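Local coordinates for protein mandelate racemase/muconate lactonizing enzyme/Enolase superfamily (Rhodobacter sphaeroides, PDB 2HZG) that is of unassigned function but belongs to the mandelate racemase and muconate lactonizing enzyme group of the enolase superfamily, and holds a sodium ion among three acidic side chains, at residues Arg75-Gly78 with Pro79-Ala83; Thr145-Glu148 with Thr149-Ala153. All blocks are in the same frame, centred on the assembly; numbering follows the deposited sequence.

In the fold
Followed from the N terminus, the chain passes the three-stranded antiparallel sheet and helix 48-56, then reaches contact 1, which closes the loop leading into helix 79-92 of the N-terminal domain and brings Ile82 onto helix 99-118. Further on, strand 135-141 opens the parallel beta/alpha barrel. Contact 2 closes no loop but covers the N-cap and first turns of the next helix, 146-158, and joins it to helix 176-190. The two come in series, neither nesting nor crossing, on opposite sides of the chain's centre; the centres of contacts 1 and 2 are 48 Å apart. In both, side chains bond to the start of a helix.

Contact 1. Residues Arg75-Gly78 with Pro79-Ala83; sequences RLDG and PDDIA
Two first torsions set up this helix entry: Asp81 turns its CG away from its own carbonyl carbon (chi1 -74°), sending the carboxylate back over the loop, while Leu76 places CG opposite its backbone N (chi1 -174°), which lets CD1 reach Ile82. Polar and apolar contacts fall on different sides of this short piece of chain. On the polar side the backbone N of Asp77 donates to Asp81 OD2 over 2.7 Å, a short bond. The donor comes to the anti side of that oxygen, 32° out of the carboxylate plane. A second bond of 2.9 Å joins Asp81 N to Gly78 O, so Asp81 is tied to the loop through both its main chain and its side chain. This is the general problem of entering a helix, met here where helix 79-92 begins in the N-terminal domain of an enolase-superfamily protein: a side chain of the first turn reaches back to bind a main-chain N-H of the preceding loop. The two aspartates are like charges, with Asp77 OD2 and Asp81 OD2 4.3 Å apart. A water lies between the carboxylates, donating to Asp81 OD1 at 2.9 Å and weakly to Asp77 OD2 at 3.3 Å. Asp81 OD1 also forms a salt bridge with Arg84, three residues further on, which probably offsets part of the accumulated negative charge. On the apolar side Leu76 CD1 meets Ile82 CG1 at 3.9 Å and passes Asp81 CB at 4.1 Å. Ile82 packs on Leu110, Trp111 and Leu114 of helix 99-118, and the backbone of Leu76 is hydrogen-bonded to Leu3.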
ATOM      1  N   ARG A  75     -26.468   3.758   3.618  1.00 20.05           N
ATOM      2  CA  ARG A  75     -27.598   3.307   2.812  1.00 22.07           C
ATOM      3  C   ARG A  75     -27.107   2.403   1.699  1.00 22.96           C
ATOM      4  O   ARG A  75     -26.082   2.686   1.066  1.00 22.51           O
ATOM      5  CB  ARG A  75     -28.369   4.491   2.205  1.00 22.39           C
ATOM      6  CG  ARG A  75     -29.003   5.402   3.239  1.00 24.71           C
ATOM      7  CD  ARG A  75     -30.029   6.391   2.600  1.00 28.47           C
ATOM      8  NE  ARG A  75     -30.875   6.947   3.645  1.00 29.26           N
ATOM      9  CZ  ARG A  75     -31.945   6.331   4.151  1.00 30.80           C
ATOM     10  NH1 ARG A  75     -32.309   5.132   3.696  1.00 31.50           N
ATOM     11  NH2 ARG A  75     -32.654   6.904   5.123  1.00 28.26           N
ATOM     12  N   LEU A  76     -27.850   1.325   1.469  1.00 24.40           N
ATOM     13  CA  LEU A  76     -27.502   0.339   0.470  1.00 26.27           C
ATOM     14  C   LEU A  76     -28.760  -0.036  -0.310  1.00 28.26           C
ATOM     15  O   LEU A  76     -29.373  -1.105  -0.085  1.00 28.46           O
ATOM     16  CB  LEU A  76     -26.832  -0.883   1.128  1.00 25.86           C
ATOM     17  CG  LEU A  76     -26.251  -1.982   0.227  1.00 26.34           C
ATOM     18  CD1 LEU A  76     -25.031  -1.493  -0.569  1.00 25.49           C
ATOM     19  CD2 LEU A  76     -25.898  -3.214   1.061  1.00 25.70           C
ATOM     20  N   ASP A  77     -29.134   0.871  -1.212  1.00 29.94           N
ATOM     21  CA  ASP A  77     -30.357   0.781  -2.014  1.00 31.60           C
ATOM     22  C   ASP A  77     -30.136   0.213  -3.411  1.00 31.81           C
ATOM     23  O   ASP A  77     -31.102   0.090  -4.179  1.00 33.42           O
ATOM     24  CB  ASP A  77     -30.978   2.176  -2.171  1.00 32.59           C
ATOM     25  CG  ASP A  77     -31.609   2.683  -0.890  1.00 34.51           C
ATOM     26  OD1 ASP A  77     -32.206   1.851  -0.167  1.00 38.16           O
ATOM     27  OD2 ASP A  77     -31.510   3.904  -0.615  1.00 37.71           O
ATOM     28  N   GLY A  78     -28.890  -0.119  -3.750  1.00 30.00           N
ATOM     29  CA  GLY A  78     -28.573  -0.649  -5.067  1.00 28.25           C
ATOM     30  C   GLY A  78     -27.085  -0.573  -5.357  1.00 26.96           C
ATOM     31  O   GLY A  78     -26.332  -0.024  -4.554  1.00 26.10           O
ATOM     32  N   PRO A  79     -26.650  -1.144  -6.498  1.00 26.53           N
ATOM     33  CA  PRO A  79     -25.240  -1.199  -6.878  1.00 25.79           C
ATOM     34  C   PRO A  79     -24.494   0.130  -6.775  1.00 25.04           C
ATOM     35  O   PRO A  79     -23.340   0.143  -6.365  1.00 24.71           O
ATOM     36  CB  PRO A  79     -25.299  -1.687  -8.335  1.00 25.91           C
ATOM     37  CG  PRO A  79     -26.490  -2.565  -8.350  1.00 26.66           C
ATOM     38  CD  PRO A  79     -27.499  -1.813  -7.511  1.00 26.75           C
ATOM     39  N   ASP A  80     -25.142   1.230  -7.155  1.00 24.09           N
ATOM     40  CA  ASP A  80     -24.537   2.550  -7.073  1.00 23.70           C
ATOM     41  C   ASP A  80     -24.066   2.924  -5.677  1.00 22.41           C
ATOM     42  O   ASP A  80     -23.111   3.674  -5.554  1.00 22.35           O
ATOM     43  CB  ASP A  80     -25.498   3.624  -7.572  1.00 24.78           C
ATOM     44  CG  ASP A  80     -25.651   3.617  -9.079  1.00 27.28           C
ATOM     45  OD1 ASP A  80     -24.980   2.815  -9.776  1.00 30.86           O
ATOM     46  OD2 ASP A  80     -26.453   4.426  -9.569  1.00 31.95           O
ATOM     47  N   ASP A  81     -24.748   2.434  -4.638  1.00 21.39           N
ATOM     48  CA  ASP A  81     -24.311   2.662  -3.253  1.00 20.47           C
ATOM     49  C   ASP A  81     -23.020   1.933  -2.904  1.00 19.24           C
ATOM     50  O   ASP A  81     -22.296   2.389  -2.040  1.00 18.12           O
ATOM     51  CB  ASP A  81     -25.381   2.272  -2.249  1.00 21.03           C
ATOM     52  CG  ASP A  81     -26.527   3.262  -2.214  1.00 24.17           C
ATOM     53  OD1 ASP A  81     -26.269   4.487  -2.078  1.00 27.10           O
ATOM     54  OD2 ASP A  81     -27.675   2.799  -2.341  1.00 25.66           O
ATOM     55  N   ILE A  82     -22.740   0.813  -3.577  1.00 18.26           N
ATOM     56  CA  ILE A  82     -21.480   0.090  -3.351  1.00 17.67           C
ATOM     57  C   ILE A  82     -20.303   0.970  -3.756  1.00 17.34           C
ATOM     58  O   ILE A  82     -19.382   1.187  -2.965  1.00 16.62           O
ATOM     59  CB  ILE A  82     -21.425  -1.287  -4.072  1.00 16.96           C
ATOM     60  CG1 ILE A  82     -22.582  -2.189  -3.571  1.00 16.89           C
ATOM     61  CG2 ILE A  82     -20.035  -1.922  -3.851  1.00 16.77           C
ATOM     62  CD1 ILE A  82     -22.698  -3.585  -4.243  1.00 16.91           C
ATOM     63  N   ALA A  83     -20.367   1.484  -4.982  1.00 17.80           N
ATOM     64  CA  ALA A  83     -19.398   2.468  -5.488  1.00 18.38           C
ATOM     65  C   ALA A  83     -19.273   3.664  -4.547  1.00 18.21           C
ATOM     66  O   ALA A  83     -18.155   4.105  -4.223  1.00 17.80           O
ATOM     67  CB  ALA A  83     -19.769   2.920  -6.919  1.00 18.46           C
TER
HETATM   68  O   HOH W   1     -28.855   5.716  -1.503  1.00 27.62           O

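Contact 2. Residues Thr145-Glu148 with Thr149-Ala153; sequences TPQE and TLERA
Glu151 curls back along helix 146-158 toward Gln147, one turn earlier, and can be followed atom by atom. Its CB rests against two carbonyl oxygens of the preceding turn, those of Gln147 and Glu148. CG steps back toward the start of the helix and comes within 3.3 Å of Gln147 O, the same oxygen that accepts the helical bond from Glu151 N. The bend at chi2 (-56°) then carries CD outward from the helix, leaving OE2 facing Gln147 NE2, from which it takes a hydrogen bond at 3.0 Å. The anti lone pair of OE2 is used, and OE2 lies almost exactly in the amide plane of Gln147. Gln147 contributes a bend of its own (chi2 70°), which turns its amide along the helix; its side chain lies alongside that of Leu150, with NE2 3.9 Å from Leu150 CD2. Thr145 is the N-cap residue. Its OG1 accepts a weak, long bond of 3.5 Å from Glu148 N and donates a firmer one of 2.8 Å to Glu148 OE2, so the hydroxyl serves the first turn in both senses. Arg152 lays its CG 3.3 Å from Glu148 O and sends its guanidinium on to Leu141, whose carbonyl oxygen binds NH1. Buried Thr149 uses OG1 for Gly143 N and Gln182 OE1, linking this beta-alpha-beta unit of the barrel to the next helix, 176-190. The Glu148 carboxylate lies by the N-terminal end of the helix, whose dipole may favour its ionised form. Since Gln147 is neutral, its bond orients the Glu151 carboxylate without cancelling its charge, and on this exposed surface it probably acts as a modest, directional tie between successive turns.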
ATOM      1  N   THR A 145      11.615 -30.466  -4.063  1.00 19.72           N
ATOM      2  CA  THR A 145      12.543 -31.148  -4.967  1.00 19.49           C
ATOM      3  C   THR A 145      11.825 -31.246  -6.296  1.00 18.94           C
ATOM      4  O   THR A 145      10.590 -31.160  -6.337  1.00 18.86           O
ATOM      5  CB  THR A 145      12.909 -32.581  -4.479  1.00 19.84           C
ATOM      6  OG1 THR A 145      11.717 -33.364  -4.417  1.00 19.00           O
ATOM      7  CG2 THR A 145      13.563 -32.561  -3.083  1.00 19.49           C
ATOM      8  N   PRO A 146      12.583 -31.391  -7.394  1.00 18.55           N
ATOM      9  CA  PRO A 146      11.960 -31.578  -8.696  1.00 18.22           C
ATOM     10  C   PRO A 146      11.008 -32.775  -8.816  1.00 18.16           C
ATOM     11  O   PRO A 146       9.997 -32.669  -9.516  1.00 18.27           O
ATOM     12  CB  PRO A 146      13.169 -31.734  -9.627  1.00 18.23           C
ATOM     13  CG  PRO A 146      14.226 -30.935  -8.964  1.00 17.34           C
ATOM     14  CD  PRO A 146      14.049 -31.284  -7.522  1.00 18.83           C
ATOM     15  N   GLN A 147      11.332 -33.904  -8.182  1.00 17.76           N
ATOM     16  CA  GLN A 147      10.447 -35.057  -8.282  1.00 18.49           C
ATOM     17  C   GLN A 147       9.061 -34.765  -7.648  1.00 18.22           C
ATOM     18  O   GLN A 147       8.027 -35.166  -8.196  1.00 18.07           O
ATOM     19  CB  GLN A 147      11.067 -36.307  -7.640  1.00 18.14           C
ATOM     20  CG  GLN A 147      10.222 -37.566  -7.876  1.00 19.91           C
ATOM     21  CD  GLN A 147      10.272 -38.008  -9.323  1.00 22.11           C
ATOM     22  OE1 GLN A 147      11.296 -37.819 -10.001  1.00 23.15           O
ATOM     23  NE2 GLN A 147       9.174 -38.603  -9.815  1.00 20.02           N
ATOM     24  N   GLU A 148       9.049 -34.071  -6.512  1.00 18.33           N
ATOM     25  CA  GLU A 148       7.773 -33.653  -5.901  1.00 18.92           C
ATOM     26  C   GLU A 148       6.946 -32.816  -6.892  1.00 17.67           C
ATOM     27  O   GLU A 148       5.759 -33.060  -7.085  1.00 17.78           O
ATOM     28  CB  GLU A 148       8.034 -32.913  -4.584  1.00 19.39           C
ATOM     29  CG  GLU A 148       8.514 -33.898  -3.503  1.00 25.43           C
ATOM     30  CD  GLU A 148       9.004 -33.249  -2.210  1.00 31.30           C
ATOM     31  OE1 GLU A 148       8.299 -33.393  -1.182  1.00 34.25           O
ATOM     32  OE2 GLU A 148      10.097 -32.629  -2.207  1.00 31.38           O
ATOM     33  N   THR A 149       7.594 -31.862  -7.559  1.00 17.31           N
ATOM     34  CA  THR A 149       6.946 -31.031  -8.588  1.00 16.60           C
ATOM     35  C   THR A 149       6.404 -31.883  -9.733  1.00 16.83           C
ATOM     36  O   THR A 149       5.263 -31.710 -10.138  1.00 16.19           O
ATOM     37  CB  THR A 149       7.925 -29.952  -9.117  1.00 16.08           C
ATOM     38  OG1 THR A 149       8.213 -29.047  -8.053  1.00 15.87           O
ATOM     39  CG2 THR A 149       7.349 -29.176 -10.307  1.00 16.02           C
ATOM     40  N   LEU A 150       7.228 -32.805 -10.245  1.00 16.89           N
ATOM     41  CA  LEU A 150       6.773 -33.735 -11.283  1.00 17.74           C
ATOM     42  C   LEU A 150       5.490 -34.469 -10.840  1.00 17.35           C
ATOM     43  O   LEU A 150       4.513 -34.512 -11.591  1.00 17.32           O
ATOM     44  CB  LEU A 150       7.889 -34.747 -11.620  1.00 17.54           C
ATOM     45  CG  LEU A 150       7.700 -35.763 -12.746  1.00 19.25           C
ATOM     46  CD1 LEU A 150       9.072 -36.308 -13.170  1.00 18.93           C
ATOM     47  CD2 LEU A 150       6.746 -36.906 -12.315  1.00 19.11           C
ATOM     48  N   GLU A 151       5.510 -35.021  -9.625  1.00 18.23           N
ATOM     49  CA  GLU A 151       4.374 -35.803  -9.083  1.00 19.57           C
ATOM     50  C   GLU A 151       3.091 -34.957  -8.962  1.00 18.96           C
ATOM     51  O   GLU A 151       1.982 -35.421  -9.294  1.00 18.93           O
ATOM     52  CB  GLU A 151       4.728 -36.400  -7.717  1.00 20.11           C
ATOM     53  CG  GLU A 151       5.784 -37.553  -7.731  1.00 22.60           C
ATOM     54  CD  GLU A 151       5.395 -38.725  -8.650  1.00 26.19           C
ATOM     55  OE1 GLU A 151       4.185 -39.049  -8.758  1.00 28.31           O
ATOM     56  OE2 GLU A 151       6.295 -39.317  -9.282  1.00 24.87           O
ATOM     57  N   ARG A 152       3.256 -33.709  -8.506  1.00 18.67           N
ATOM     58  CA  ARG A 152       2.169 -32.723  -8.478  1.00 17.83           C
ATOM     59  C   ARG A 152       1.580 -32.455  -9.843  1.00 17.66           C
ATOM     60  O   ARG A 152       0.348 -32.383  -9.987  1.00 17.83           O
ATOM     61  CB  ARG A 152       2.645 -31.406  -7.841  1.00 17.38           C
ATOM     62  CG  ARG A 152       2.929 -31.602  -6.366  1.00 17.58           C
ATOM     63  CD  ARG A 152       3.474 -30.381  -5.682  1.00 15.79           C
ATOM     64  NE  ARG A 152       3.807 -30.722  -4.300  1.00 14.19           N
ATOM     65  CZ  ARG A 152       4.176 -29.839  -3.372  1.00 17.00           C
ATOM     66  NH1 ARG A 152       4.270 -28.548  -3.675  1.00 15.09           N
ATOM     67  NH2 ARG A 152       4.443 -30.244  -2.141  1.00 15.90           N
ATOM     68  N   ALA A 153       2.443 -32.290 -10.846  1.00 16.98           N
ATOM     69  CA  ALA A 153       1.967 -32.027 -12.199  1.00 17.43           C
ATOM     70  C   ALA A 153       1.255 -33.264 -12.780  1.00 17.74           C
ATOM     71  O   ALA A 153       0.217 -33.140 -13.457  1.00 17.40           O
ATOM     72  CB  ALA A 153       3.123 -31.572 -13.111  1.00 17.48           C
TER